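Side-chain contacts in xyloglucan-specific endo-beta-1,4-glucanase BoGH5A (Bacteroides ovatus, PDB 3ZMR), which cleaves the beta-1,4-glucan backbone of xyloglucan internally, with retention of the beta-configuration, releasing xyloglucan oligosaccharides: residues 306-309 against 315-318; 320-325 against 329-334; 333-338 against 379-384; 372-377 against 417-422; 383-386 against 390-393. One frame throughout, in Å; residues are numbered along the deposited sequence. Where two conformers were deposited one is given.

Overall arrangement
All five contacts belong to the catalytic (beta/alpha)8 barrel. Interactions 1, 3 and 5 are buried and pin short helices to strands 304-307, 331-337 and 391-396, which are consecutive neighbours in the sheet. Interaction 2, partly buried, ties the loop leading into strand 331-337 to that strand and shares L333 with interaction 3, while F384 links interactions 3 and 5. Interaction 4 lies farther out, between two helices, its centre about 22 Å from that of the chain. Apolar contacts dominate throughout: mostly aliphatic in 1 and 5, methyl over a ring face in 2 and 3, an isoleucine at a ring edge in 4. Single waters bridge interactions 1 and 2.

Interaction 1 of 5, residues 306-309 against 315-318; sequences VQAY and KAVA
In the beta-alpha-beta crossover that runs from barrel strand 304-307 through helix 313-319 to strand 331-337, A308 and Y309 meet A316 and K315 where the chain folds back on itself. The two alanines touch methyl to methyl: A308 CB lies 3.5 Å from A316 CB, tighter than carbons usually pack. With nothing larger than these methyls between them, the backbones come close, and A308 CA is 4.9 Å from A316 CA. A316 also rests on L333 and C335 of the next strand, and A308 on C335, which places the alanine pair in the buried layer between sheet and helix.

Beside this pair, Y309 and K315 meet by ring and aliphatic chain. A first torsion of -167° swings the tyrosine ring to the side opposite the backbone N and brings its rim to the lysine, which crosses it obliquely, K315 CD lying 3.9 Å from Y309 CD1. The same methylene, K315 CD, is 4.0 Å from Y309 O. The lysine chain stays extended as far as CE and bends only at its last torsion (chi4 66°), and its end leads away from the strand segment. Beyond the contact, Y309 packs edge-to-face with Y278 of helix 275-293, against which K315 also leans. The side chain of Y309 is about 8 Å from that of E262, the proton donor by similarity to relatives.

No direct hydrogen bond joins the two segments. A water bridges them instead: Y309 N donates to it over 2.9 Å, and the water passes a weak bond of 2.9 Å to K315 O.

Interaction 2 of 5, residues 320-325 against 329-334; sequences FTMPLD and NRIFLE
R330 meets D325 through one water, which accepts from R330 N at 3.0 Å and donates to D325 OD2 at 2.7 Å. The other oxygen, D325 OD1, forms a salt bridge with R293 NE of helix 275-293, so both oxygens of the carboxylate have partners.

I331 follows and has more surface buried than any other residue here. Its CG1 is anti to the carbonyl carbon (chi1 -65°) and the chain runs on extended, which carries CD1 to the loop. There I331 CD1 lies 3.5 Å from D325 OD2, alongside the carboxylate, and 4.3 Å from P323 CB. M322 is deposited in two conformers; in one of them its CE approaches I331 CB, a contact that is therefore doubtful.

L333, the next residue to face the loop, sets its CD1 over the middle of the F320 ring. The CH-pi contact is 3.7 Å from L333 CD1 to the F320 ring centroid and only 10° off the ring normal. With an alanine at F320 this face would be gone, and L333 CD1 would probably lose its main support on the loop side, opening a gap between loop and strand.

No direct hydrogen bond crosses between the segments, so the loop entering barrel strand 331-337 is held on it mainly by van der Waals contact, part of it a methyl lying on a carboxylate oxygen, with one water-mediated polar link just ahead of the strand.

Interaction 3 of 5, residues 333-338 against 379-384; sequences LECHYY and SSLNVF. With BGC (beta-D-glucopyranose), chain C; GLC (alpha-D-glucopyranose), chain L.
L333 turns CG to the side opposite its backbone N (chi1 172°), while F384 holds its ring anti to the carbonyl carbon (chi1 -61°); together these settings bring a leucine methyl over a phenyl face. L333 CD2 stands 3.6 Å from the centroid of the F384 ring, 12° off its normal, in a CH-pi contact. The opposite face of that ring is touched nearer its rim by V383 CG1. L381 comes in beside the leucine with its own CD2: L381 CD2 is 4.2 Å from C335 SG and 4.4 Å from L333 CD2.

Strand 331-337 is the sixth strand of the (beta/alpha)8 barrel, and its residues alternate. L333 and C335 face the surrounding helices, whereas E334 and H336 belong to the other side, where the substrate site lies. H336 NE2 donates to E334 OE2 over 2.8 Å; the acceptor lies near the imidazole plane, but the N-H arrives from well above the carboxylate plane. E334 OE2 also forms a salt bridge with R172 NE, and H336 ND1 is hydrogen-bonded to E262.

The bound glucose is modelled as both anomers, superposed. H336 CE1 approaches O2 of the beta form to 3.9 Å, obliquely to the ring. Y338, whose hydroxyl is hydrogen-bonded to E395, the inferred nucleophile, brings OH within 3.7 Å of C5 of the same BGC.

Interaction 4 of 5, residues 372-377 against 417-422; sequences GDIEAT and NDYIEY
Y422 and I374 bury the most surface here, the isoleucine of helix 371-379 lying against the rim of the tyrosine ring of helix 406-429. I374 CB is 4.0 Å from Y422 CE2, and CG2 of the isoleucine sits in the ring plane, so the approach is to an edge. With CG swung opposite the backbone N (chi1 -166°), the ring of Y422 extends across to the other helix and brings its hydroxyl alongside E375, with Y422 OH 4.0 Å from E375 CB.

The isoleucine's longer branch is extended and runs on between two tyrosines. I374 CD1 is 3.9 Å from Y419 CE1, oblique to that ring, and 4.0 Å from Y422 CD2. Y419 is fixed from elsewhere: its hydroxyl is hydrogen-bonded to D339 O, and its ring packs edge-to-face with W356 and also meets F343.

An alanine in place of Y422 would remove the ring edge, and I374 would probably lose one of the two rings it touches, opening a gap between the helices beside E375.

The helix axes of these segments approach to 11.8 Å and cross at -25°, far enough apart for long side chains to span the space. Helix 371-379 follows barrel strand 331-337 and helix 406-429 follows strand 391-396. Roughly parallel helices from successive crossovers, side by side in the outer layer, are characteristic of the (beta/alpha)8 barrel.

Interaction 5 of 5, residues 383-386 against 390-393; sequences VFIN and PVII
F384 and I385, consecutive on helix 382-386, both lean on one methyl of V391 at the start of strand 391-396. F384 meets it near the root of its side chain, F384 CB lying 3.9 Å from V391 CG2. The phenyl ring stands oblique to this methyl and its far end leads away from the strand segment, so the benzylic carbon carries the contact. I385 reaches the same methyl with its end: I385 CD1 is 4.1 Å from V391 CG2.

In the valine it is CG1 that lies across from the backbone N (chi1 -179°), which leaves CG2 beside that N, where F384 and I385 meet it. I385 is bent at its second torsion (chi2 -60°), turning CD1 onto the backbone where P390 passes into V391. I385 CD1 lies 4.0 Å from V391 N and 4.1 Å from P390 CA. P390 is therefore touched on its backbone; its own CB points away from the helix, and its ring packs on S115, M116 and S119 of helix 115-122.

I385 also touches M116, and both I385 and V391 rest on L432, just ahead of strand 433-436. No hydrogen bond crosses between the two segments, and the strand's backbone pairs instead with its neighbours, V391 with V433 and I392 with L333 and C335.

The short link from helix 382-386 to strand 391-396 completes a right-handed beta-alpha-beta crossover of the (beta/alpha)8 barrel; its final strand carries E395, the inferred nucleophile.

Interaction 1 of 5, residues 306-309 against 315-318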
# COMPACT_ATOMS: atom_id res chain seq x y z
N VAL A 306 2.10 -1.03 2.40
CA VAL A 306 1.75 0.32 2.05
C VAL A 306 1.46 0.41 0.56
O VAL A 306 1.93 -0.41 -0.23
CB VAL A 306 2.85 1.33 2.51
CG1 VAL A 306 2.93 1.36 4.04
CG2 VAL A 306 4.19 1.05 1.85
N GLN A 307 0.62 1.39 0.18
CA GLN A 307 0.04 1.40 -1.15
C GLN A 307 0.58 2.49 -2.06
O GLN A 307 0.87 3.61 -1.61
CB GLN A 307 -1.47 1.60 -1.04
CG GLN A 307 -2.22 0.44 -0.41
CD GLN A 307 -1.83 0.20 1.02
OE1 GLN A 307 -1.82 1.13 1.86
NE2 GLN A 307 -1.53 -1.05 1.33
N ALA A 308 0.71 2.14 -3.33
CA ALA A 308 0.91 3.16 -4.37
C ALA A 308 -0.33 4.04 -4.50
O ALA A 308 -1.43 3.66 -4.08
CB ALA A 308 1.22 2.49 -5.68
N TYR A 309 -0.14 5.22 -5.07
CA TYR A 309 -1.24 6.14 -5.33
C TYR A 309 -2.23 5.42 -6.26
O TYR A 309 -1.83 4.89 -7.29
CB TYR A 309 -0.72 7.44 -5.96
CG TYR A 309 -1.76 8.55 -5.96
CD1 TYR A 309 -2.72 8.62 -6.97
CD2 TYR A 309 -1.79 9.50 -4.96
CE1 TYR A 309 -3.69 9.61 -6.95
CE2 TYR A 309 -2.75 10.52 -4.95
CZ TYR A 309 -3.70 10.56 -5.95
OH TYR A 309 -4.62 11.58 -5.91
N LYS A 315 2.14 4.76 -11.36
CA LYS A 315 2.29 5.77 -10.32
C LYS A 315 3.21 5.32 -9.17
O LYS A 315 3.85 6.15 -8.50
CB LYS A 315 0.94 6.28 -9.80
CG LYS A 315 0.16 7.10 -10.84
CD LYS A 315 -1.22 7.47 -10.35
CE LYS A 315 -1.97 8.32 -11.35
NZ LYS A 315 -2.28 7.58 -12.59
N ALA A 316 3.24 4.02 -8.91
CA ALA A 316 4.20 3.48 -7.92
C ALA A 316 5.62 3.77 -8.38
O ALA A 316 6.45 4.34 -7.65
CB ALA A 316 4.00 1.98 -7.71
N VAL A 317 5.92 3.36 -9.60
CA VAL A 317 7.24 3.50 -10.17
C VAL A 317 7.66 4.97 -10.18
O VAL A 317 8.80 5.31 -9.86
CB VAL A 317 7.29 2.90 -11.59
CG1 VAL A 317 8.61 3.22 -12.29
CG2 VAL A 317 7.09 1.39 -11.54
N ALA A 318 6.73 5.86 -10.55
CA ALA A 318 7.06 7.29 -10.70
C ALA A 318 7.05 8.09 -9.39
O ALA A 318 7.75 9.11 -9.26
CB ALA A 318 6.11 7.94 -11.72
O HOH W 1 2.52 5.91 -5.93

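Interaction 2 of 5, residues 320-325 against 329-334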
# COMPACT_ATOMS: atom_id res chain seq x y z
N PHE A 320 5.95 6.64 -5.76
CA PHE A 320 5.90 6.03 -4.42
C PHE A 320 7.23 6.26 -3.73
O PHE A 320 8.29 6.04 -4.34
CB PHE A 320 5.58 4.51 -4.51
CG PHE A 320 5.79 3.79 -3.21
CD1 PHE A 320 4.79 3.78 -2.24
CD2 PHE A 320 6.98 3.12 -2.94
CE1 PHE A 320 4.98 3.10 -1.05
CE2 PHE A 320 7.16 2.42 -1.77
CZ PHE A 320 6.18 2.46 -0.82
N THR A 321 7.16 6.67 -2.47
CA THR A 321 8.34 6.77 -1.61
C THR A 321 8.21 5.81 -0.41
O THR A 321 7.15 5.67 0.17
CB THR A 321 8.58 8.22 -1.14
OG1 THR A 321 7.46 8.66 -0.35
CG2 THR A 321 8.80 9.13 -2.35
N MET A 322 9.31 5.17 -0.04
CA MET A 322 9.31 4.25 1.10
C MET A 322 9.13 5.03 2.39
O MET A 322 9.86 6.01 2.63
CB MET A 322 10.61 3.43 1.17
CG MET A 322 10.67 2.27 0.20
SD MET A 322 9.48 0.95 0.52
CE MET A 322 10.21 0.01 1.86
N PRO A 323 8.19 4.61 3.24
CA PRO A 323 8.13 5.24 4.54
C PRO A 323 9.42 4.98 5.35
O PRO A 323 10.05 3.95 5.19
CB PRO A 323 6.94 4.57 5.22
CG PRO A 323 6.11 3.99 4.12
CD PRO A 323 7.12 3.61 3.07
N LEU A 324 9.72 5.90 6.26
CA LEU A 324 10.71 5.66 7.28
C LEU A 324 10.14 4.65 8.27
O LEU A 324 8.94 4.64 8.55
CB LEU A 324 11.06 6.96 8.04
CG LEU A 324 11.64 8.12 7.24
CD1 LEU A 324 11.77 9.34 8.15
CD2 LEU A 324 12.97 7.73 6.61
N ASP A 325 10.99 3.81 8.81
CA ASP A 325 10.55 2.77 9.73
C ASP A 325 11.63 2.60 10.84
O ASP A 325 12.76 3.07 10.70
CB ASP A 325 10.29 1.46 8.94
CG ASP A 325 9.41 0.43 9.68
OD1 ASP A 325 9.00 0.65 10.87
OD2 ASP A 325 9.09 -0.60 9.03
N ASN A 329 13.53 -3.59 6.66
CA ASN A 329 13.05 -4.57 5.66
C ASN A 329 11.78 -5.32 6.15
O ASN A 329 11.71 -6.58 6.06
CB ASN A 329 14.17 -5.57 5.28
CG ASN A 329 15.40 -4.89 4.75
OD1 ASN A 329 16.51 -5.18 5.20
ND2 ASN A 329 15.23 -4.00 3.83
N ARG A 330 10.81 -4.56 6.67
CA ARG A 330 9.54 -5.13 7.11
C ARG A 330 8.34 -4.42 6.46
O ARG A 330 7.24 -4.37 7.05
CB ARG A 330 9.41 -5.14 8.63
CG ARG A 330 10.39 -6.05 9.36
CD ARG A 330 10.25 -7.51 8.95
NE ARG A 330 11.03 -8.44 9.80
CZ ARG A 330 12.33 -8.66 9.67
NH1 ARG A 330 13.04 -8.06 8.71
NH2 ARG A 330 12.93 -9.53 10.49
N ILE A 331 8.56 -3.90 5.25
CA ILE A 331 7.52 -3.23 4.46
C ILE A 331 7.41 -3.83 3.05
O ILE A 331 8.39 -4.07 2.34
CB ILE A 331 7.74 -1.71 4.37
CG1 ILE A 331 7.59 -1.08 5.78
CG2 ILE A 331 6.71 -1.07 3.42
CD1 ILE A 331 7.88 0.38 5.91
N PHE A 332 6.15 -4.07 2.67
CA PHE A 332 5.77 -4.42 1.29
C PHE A 332 5.12 -3.21 0.60
O PHE A 332 4.43 -2.43 1.27
CB PHE A 332 4.63 -5.46 1.27
CG PHE A 332 5.00 -6.87 1.63
CD1 PHE A 332 5.26 -7.26 2.95
CD2 PHE A 332 4.95 -7.86 0.66
CE1 PHE A 332 5.53 -8.60 3.26
CE2 PHE A 332 5.22 -9.19 0.95
CZ PHE A 332 5.51 -9.58 2.25
N LEU A 333 5.24 -3.15 -0.72
CA LEU A 333 4.42 -2.27 -1.56
C LEU A 333 3.22 -3.06 -2.08
O LEU A 333 3.34 -4.26 -2.41
CB LEU A 333 5.23 -1.80 -2.78
CG LEU A 333 4.48 -1.03 -3.87
CD1 LEU A 333 4.01 0.31 -3.35
CD2 LEU A 333 5.39 -0.79 -5.04
N GLU A 334 2.07 -2.38 -2.19
CA GLU A 334 0.86 -2.94 -2.81
C GLU A 334 0.42 -2.10 -4.01
O GLU A 334 0.27 -0.88 -3.91
CB GLU A 334 -0.29 -3.01 -1.80
CG GLU A 334 -1.61 -3.50 -2.39
CD GLU A 334 -2.71 -3.68 -1.38
OE1 GLU A 334 -2.56 -3.20 -0.21
OE2 GLU A 334 -3.75 -4.29 -1.76
O HOH W 2 10.93 -1.68 7.43

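Interaction 3 of 5, residues 333-338 against 379-384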
# COMPACT_ATOMS: atom_id res chain seq x y z
N LEU A 333 5.24 -3.15 -0.72
CA LEU A 333 4.42 -2.27 -1.56
C LEU A 333 3.22 -3.06 -2.08
O LEU A 333 3.34 -4.26 -2.41
CB LEU A 333 5.23 -1.80 -2.78
CG LEU A 333 4.48 -1.03 -3.87
CD1 LEU A 333 4.01 0.31 -3.35
CD2 LEU A 333 5.39 -0.79 -5.04
N GLU A 334 2.07 -2.38 -2.19
CA GLU A 334 0.86 -2.94 -2.81
C GLU A 334 0.42 -2.10 -4.01
O GLU A 334 0.27 -0.88 -3.91
CB GLU A 334 -0.29 -3.01 -1.80
CG GLU A 334 -1.61 -3.50 -2.39
CD GLU A 334 -2.71 -3.68 -1.38
OE1 GLU A 334 -2.56 -3.20 -0.21
OE2 GLU A 334 -3.75 -4.29 -1.76
N CYS A 335 0.18 -2.80 -5.12
CA CYS A 335 -0.52 -2.29 -6.28
C CYS A 335 -1.68 -3.23 -6.60
O CYS A 335 -1.70 -4.39 -6.15
CB CYS A 335 0.39 -2.23 -7.51
SG CYS A 335 1.83 -1.13 -7.32
N HIS A 336 -2.64 -2.72 -7.36
CA HIS A 336 -3.70 -3.53 -7.92
C HIS A 336 -3.53 -3.54 -9.42
O HIS A 336 -2.90 -2.64 -9.98
CB HIS A 336 -5.08 -3.01 -7.50
CG HIS A 336 -5.33 -3.02 -6.03
ND1 HIS A 336 -6.40 -2.40 -5.44
CD2 HIS A 336 -4.64 -3.62 -5.02
CE1 HIS A 336 -6.35 -2.59 -4.13
NE2 HIS A 336 -5.28 -3.31 -3.86
N TYR A 337 -4.11 -4.53 -10.09
CA TYR A 337 -3.87 -4.67 -11.55
C TYR A 337 -5.13 -5.21 -12.22
O TYR A 337 -5.50 -6.37 -12.03
CB TYR A 337 -2.67 -5.58 -11.85
CG TYR A 337 -2.30 -5.53 -13.31
CD1 TYR A 337 -1.66 -4.42 -13.85
CD2 TYR A 337 -2.67 -6.56 -14.17
CE1 TYR A 337 -1.37 -4.37 -15.20
CE2 TYR A 337 -2.38 -6.52 -15.52
CZ TYR A 337 -1.72 -5.41 -16.03
OH TYR A 337 -1.42 -5.35 -17.37
N TYR A 338 -5.75 -4.35 -13.01
CA TYR A 338 -6.99 -4.69 -13.73
C TYR A 338 -6.93 -4.34 -15.23
O TYR A 338 -7.96 -4.32 -15.90
CB TYR A 338 -8.18 -4.00 -13.08
CG TYR A 338 -8.61 -4.57 -11.75
CD1 TYR A 338 -9.23 -5.80 -11.68
CD2 TYR A 338 -8.42 -3.86 -10.56
CE1 TYR A 338 -9.68 -6.30 -10.47
CE2 TYR A 338 -8.86 -4.35 -9.36
CZ TYR A 338 -9.51 -5.57 -9.31
OH TYR A 338 -10.01 -6.08 -8.13
N SER A 379 6.54 -6.07 -15.14
CA SER A 379 8.01 -6.09 -15.05
C SER A 379 8.60 -4.75 -14.61
O SER A 379 9.71 -4.72 -14.07
CB SER A 379 8.64 -6.56 -16.35
OG SER A 379 8.61 -5.61 -17.35
N SER A 380 7.88 -3.65 -14.81
CA SER A 380 8.34 -2.32 -14.37
C SER A 380 8.50 -2.24 -12.83
O SER A 380 9.22 -1.41 -12.31
CB SER A 380 7.44 -1.18 -14.92
OG SER A 380 6.21 -1.10 -14.21
N LEU A 381 7.85 -3.14 -12.13
CA LEU A 381 7.97 -3.27 -10.67
C LEU A 381 9.28 -3.89 -10.19
O LEU A 381 9.56 -3.91 -8.99
CB LEU A 381 6.78 -4.06 -10.10
CG LEU A 381 5.43 -3.32 -10.24
CD1 LEU A 381 4.31 -4.34 -10.04
CD2 LEU A 381 5.37 -2.20 -9.22
N ASN A 382 10.11 -4.32 -11.15
CA ASN A 382 11.46 -4.81 -10.84
C ASN A 382 12.31 -3.80 -10.08
O ASN A 382 13.19 -4.19 -9.33
CB ASN A 382 12.19 -5.39 -12.09
CG ASN A 382 12.61 -4.39 -13.16
OD1 ASN A 382 12.36 -3.20 -13.12
ND2 ASN A 382 13.30 -4.92 -14.18
N VAL A 383 12.03 -2.51 -10.26
CA VAL A 383 12.76 -1.47 -9.52
C VAL A 383 12.59 -1.66 -8.00
O VAL A 383 13.53 -1.45 -7.23
CB VAL A 383 12.37 -0.05 -9.98
CG1 VAL A 383 10.93 0.29 -9.66
CG2 VAL A 383 13.31 0.97 -9.37
N PHE A 384 11.40 -2.07 -7.57
CA PHE A 384 11.17 -2.39 -6.17
C PHE A 384 11.83 -3.69 -5.74
O PHE A 384 12.55 -3.72 -4.74
CB PHE A 384 9.65 -2.37 -5.86
CG PHE A 384 9.05 -1.03 -6.11
CD1 PHE A 384 9.33 0.02 -5.28
CD2 PHE A 384 8.25 -0.79 -7.21
CE1 PHE A 384 8.87 1.29 -5.54
CE2 PHE A 384 7.77 0.49 -7.47
CZ PHE A 384 8.05 1.52 -6.62
C2 BGC C . -11.14 -1.85 -5.15
C3 BGC C . -12.25 -2.91 -5.06
C4 BGC C . -13.10 -2.97 -6.32
C5 BGC C . -12.09 -3.15 -7.46
C6 BGC C . -12.80 -3.31 -8.80
C1 BGC C . -10.32 -1.82 -6.45
O2 BGC C . -10.25 -2.01 -4.05
O3 BGC C . -13.08 -2.60 -3.92
O4 BGC C . -14.10 -4.03 -6.20
O5 BGC C . -11.20 -2.02 -7.55
O6 BGC C . -13.78 -2.26 -8.89
C1 GLC L . -10.52 -2.26 -6.52
C2 GLC L . -11.24 -2.03 -5.20
C3 GLC L . -12.39 -3.02 -4.99
C4 GLC L . -13.28 -2.95 -6.23
C5 GLC L . -12.44 -3.06 -7.52
C6 GLC L . -13.26 -3.01 -8.80
O2 GLC L . -10.30 -2.07 -4.16
O3 GLC L . -13.08 -2.78 -3.75
O4 GLC L . -14.16 -4.04 -6.14
O5 GLC L . -11.46 -2.05 -7.55
O6 GLC L . -13.58 -4.35 -9.13

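Interaction 4 of 5, residues 372-377 against 417-422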
# COMPACT_ATOMS: atom_id res chain seq x y z
N GLY A 372 1.98 -8.48 -24.22
CA GLY A 372 3.14 -7.63 -24.14
C GLY A 372 2.95 -6.48 -23.15
O GLY A 372 3.85 -6.11 -22.41
N ASP A 373 1.76 -5.88 -23.16
CA ASP A 373 1.45 -4.78 -22.24
C ASP A 373 1.47 -5.23 -20.77
O ASP A 373 1.98 -4.52 -19.90
CB ASP A 373 0.09 -4.14 -22.55
CG ASP A 373 0.11 -3.19 -23.74
OD1 ASP A 373 1.16 -3.01 -24.41
OD2 ASP A 373 -0.98 -2.63 -24.02
N ILE A 374 0.93 -6.41 -20.51
CA ILE A 374 0.91 -6.97 -19.16
C ILE A 374 2.35 -7.22 -18.70
O ILE A 374 2.72 -6.83 -17.57
CB ILE A 374 0.09 -8.27 -19.08
CG1 ILE A 374 -1.39 -7.97 -19.37
CG2 ILE A 374 0.26 -8.93 -17.73
CD1 ILE A 374 -2.22 -9.22 -19.45
N GLU A 375 3.16 -7.83 -19.56
CA GLU A 375 4.59 -8.06 -19.22
C GLU A 375 5.32 -6.75 -18.96
O GLU A 375 6.10 -6.65 -18.01
CB GLU A 375 5.29 -8.85 -20.34
CG GLU A 375 6.79 -9.10 -20.13
CD GLU A 375 7.11 -10.18 -19.11
OE1 GLU A 375 7.05 -9.90 -17.89
OE2 GLU A 375 7.44 -11.32 -19.53
N ALA A 376 5.09 -5.74 -19.79
CA ALA A 376 5.78 -4.46 -19.61
C ALA A 376 5.40 -3.81 -18.29
O ALA A 376 6.24 -3.30 -17.54
CB ALA A 376 5.48 -3.51 -20.76
N THR A 377 4.10 -3.77 -17.99
CA THR A 377 3.68 -3.09 -16.77
C THR A 377 4.12 -3.83 -15.50
O THR A 377 4.72 -3.24 -14.57
CB THR A 377 2.16 -2.91 -16.75
OG1 THR A 377 1.79 -2.07 -17.86
CG2 THR A 377 1.69 -2.32 -15.40
N ASN A 417 -9.75 -17.42 -18.29
CA ASN A 417 -8.74 -18.36 -17.76
C ASN A 417 -7.35 -18.18 -18.38
O ASN A 417 -6.33 -18.28 -17.69
CB ASN A 417 -9.27 -19.79 -17.83
CG ASN A 417 -10.41 -20.00 -16.88
OD1 ASN A 417 -10.46 -19.36 -15.80
ND2 ASN A 417 -11.35 -20.84 -17.25
N ASP A 418 -7.30 -17.82 -19.66
CA ASP A 418 -6.04 -17.50 -20.34
C ASP A 418 -5.42 -16.26 -19.65
O ASP A 418 -4.22 -16.20 -19.38
CB ASP A 418 -6.27 -17.23 -21.84
CG ASP A 418 -6.59 -18.48 -22.63
OD1 ASP A 418 -6.43 -19.63 -22.10
OD2 ASP A 418 -6.99 -18.30 -23.80
N TYR A 419 -6.26 -15.26 -19.40
CA TYR A 419 -5.85 -14.00 -18.79
C TYR A 419 -5.31 -14.22 -17.35
O TYR A 419 -4.24 -13.76 -16.98
CB TYR A 419 -7.03 -13.00 -18.75
CG TYR A 419 -6.72 -11.72 -18.02
CD1 TYR A 419 -6.12 -10.66 -18.67
CD2 TYR A 419 -7.02 -11.59 -16.68
CE1 TYR A 419 -5.79 -9.50 -18.01
CE2 TYR A 419 -6.75 -10.40 -16.01
CZ TYR A 419 -6.14 -9.36 -16.67
OH TYR A 419 -5.80 -8.19 -15.99
N ILE A 420 -6.08 -14.94 -16.57
CA ILE A 420 -5.72 -15.29 -15.20
C ILE A 420 -4.39 -15.99 -15.14
O ILE A 420 -3.49 -15.62 -14.36
CB ILE A 420 -6.83 -16.15 -14.52
CG1 ILE A 420 -8.07 -15.29 -14.24
CG2 ILE A 420 -6.32 -16.76 -13.22
CD1 ILE A 420 -9.32 -16.07 -13.86
N GLU A 421 -4.22 -17.03 -15.95
CA GLU A 421 -2.96 -17.77 -15.99
C GLU A 421 -1.81 -16.84 -16.36
O GLU A 421 -0.74 -16.92 -15.77
CB GLU A 421 -3.05 -18.91 -17.01
CG GLU A 421 -1.78 -19.74 -17.11
CD GLU A 421 -1.75 -20.68 -18.30
OE1 GLU A 421 -2.83 -21.17 -18.73
OE2 GLU A 421 -0.63 -20.94 -18.79
N TYR A 422 -2.05 -15.97 -17.34
CA TYR A 422 -0.99 -15.10 -17.86
C TYR A 422 -0.56 -14.08 -16.79
O TYR A 422 0.64 -13.85 -16.54
CB TYR A 422 -1.37 -14.37 -19.16
CG TYR A 422 -0.17 -13.76 -19.84
CD1 TYR A 422 0.67 -14.54 -20.63
CD2 TYR A 422 0.19 -12.44 -19.61
CE1 TYR A 422 1.80 -14.00 -21.20
CE2 TYR A 422 1.31 -11.89 -20.17
CZ TYR A 422 2.12 -12.66 -20.96
OH TYR A 422 3.25 -12.11 -21.52

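Interaction 5 of 5, residues 383-386 against 390-393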
# COMPACT_ATOMS: atom_id res chain seq x y z
N VAL A 383 12.03 -2.51 -10.26
CA VAL A 383 12.76 -1.47 -9.52
C VAL A 383 12.59 -1.66 -8.00
O VAL A 383 13.53 -1.45 -7.23
CB VAL A 383 12.37 -0.05 -9.98
CG1 VAL A 383 10.93 0.29 -9.66
CG2 VAL A 383 13.31 0.97 -9.37
N PHE A 384 11.40 -2.07 -7.57
CA PHE A 384 11.17 -2.39 -6.17
C PHE A 384 11.83 -3.69 -5.74
O PHE A 384 12.55 -3.72 -4.74
CB PHE A 384 9.65 -2.37 -5.86
CG PHE A 384 9.05 -1.03 -6.11
CD1 PHE A 384 9.33 0.02 -5.28
CD2 PHE A 384 8.25 -0.79 -7.21
CE1 PHE A 384 8.87 1.29 -5.54
CE2 PHE A 384 7.77 0.49 -7.47
CZ PHE A 384 8.05 1.52 -6.62
N ILE A 385 11.63 -4.73 -6.54
CA ILE A 385 12.15 -6.05 -6.20
C ILE A 385 13.68 -5.97 -6.04
O ILE A 385 14.25 -6.51 -5.09
CB ILE A 385 11.75 -7.12 -7.25
CG1 ILE A 385 10.21 -7.22 -7.35
CG2 ILE A 385 12.40 -8.47 -6.97
CD1 ILE A 385 9.54 -7.61 -6.04
N ASN A 386 14.33 -5.29 -6.97
CA ASN A 386 15.80 -5.15 -6.95
C ASN A 386 16.31 -4.24 -5.83
O ASN A 386 17.47 -4.33 -5.41
CB ASN A 386 16.33 -4.68 -8.29
CG ASN A 386 16.25 -5.75 -9.36
OD1 ASN A 386 16.33 -6.95 -9.06
ND2 ASN A 386 16.10 -5.33 -10.62
N PRO A 390 9.43 -6.10 -1.51
CA PRO A 390 8.49 -6.99 -2.17
C PRO A 390 7.21 -6.28 -2.54
O PRO A 390 6.89 -5.21 -2.00
CB PRO A 390 8.26 -8.07 -1.12
CG PRO A 390 8.37 -7.33 0.19
CD PRO A 390 9.48 -6.33 -0.06
N VAL A 391 6.49 -6.89 -3.48
CA VAL A 391 5.27 -6.29 -4.04
C VAL A 391 4.16 -7.32 -4.03
O VAL A 391 4.31 -8.41 -4.56
CB VAL A 391 5.48 -5.75 -5.47
CG1 VAL A 391 4.21 -5.11 -6.00
CG2 VAL A 391 6.64 -4.77 -5.54
N ILE A 392 3.04 -6.92 -3.43
CA ILE A 392 1.79 -7.65 -3.49
C ILE A 392 0.91 -7.00 -4.54
O ILE A 392 0.68 -5.80 -4.53
CB ILE A 392 1.09 -7.65 -2.13
CG1 ILE A 392 1.89 -8.48 -1.13
CG2 ILE A 392 -0.31 -8.24 -2.22
CD1 ILE A 392 1.56 -8.20 0.32
N ILE A 393 0.45 -7.81 -5.50
CA ILE A 393 -0.63 -7.41 -6.40
C ILE A 393 -1.90 -7.79 -5.64
O ILE A 393 -2.38 -8.94 -5.68
CB ILE A 393 -0.52 -8.04 -7.81
CG1 ILE A 393 0.82 -7.65 -8.47
CG2 ILE A 393 -1.73 -7.71 -8.70
CD1 ILE A 393 1.04 -6.16 -8.64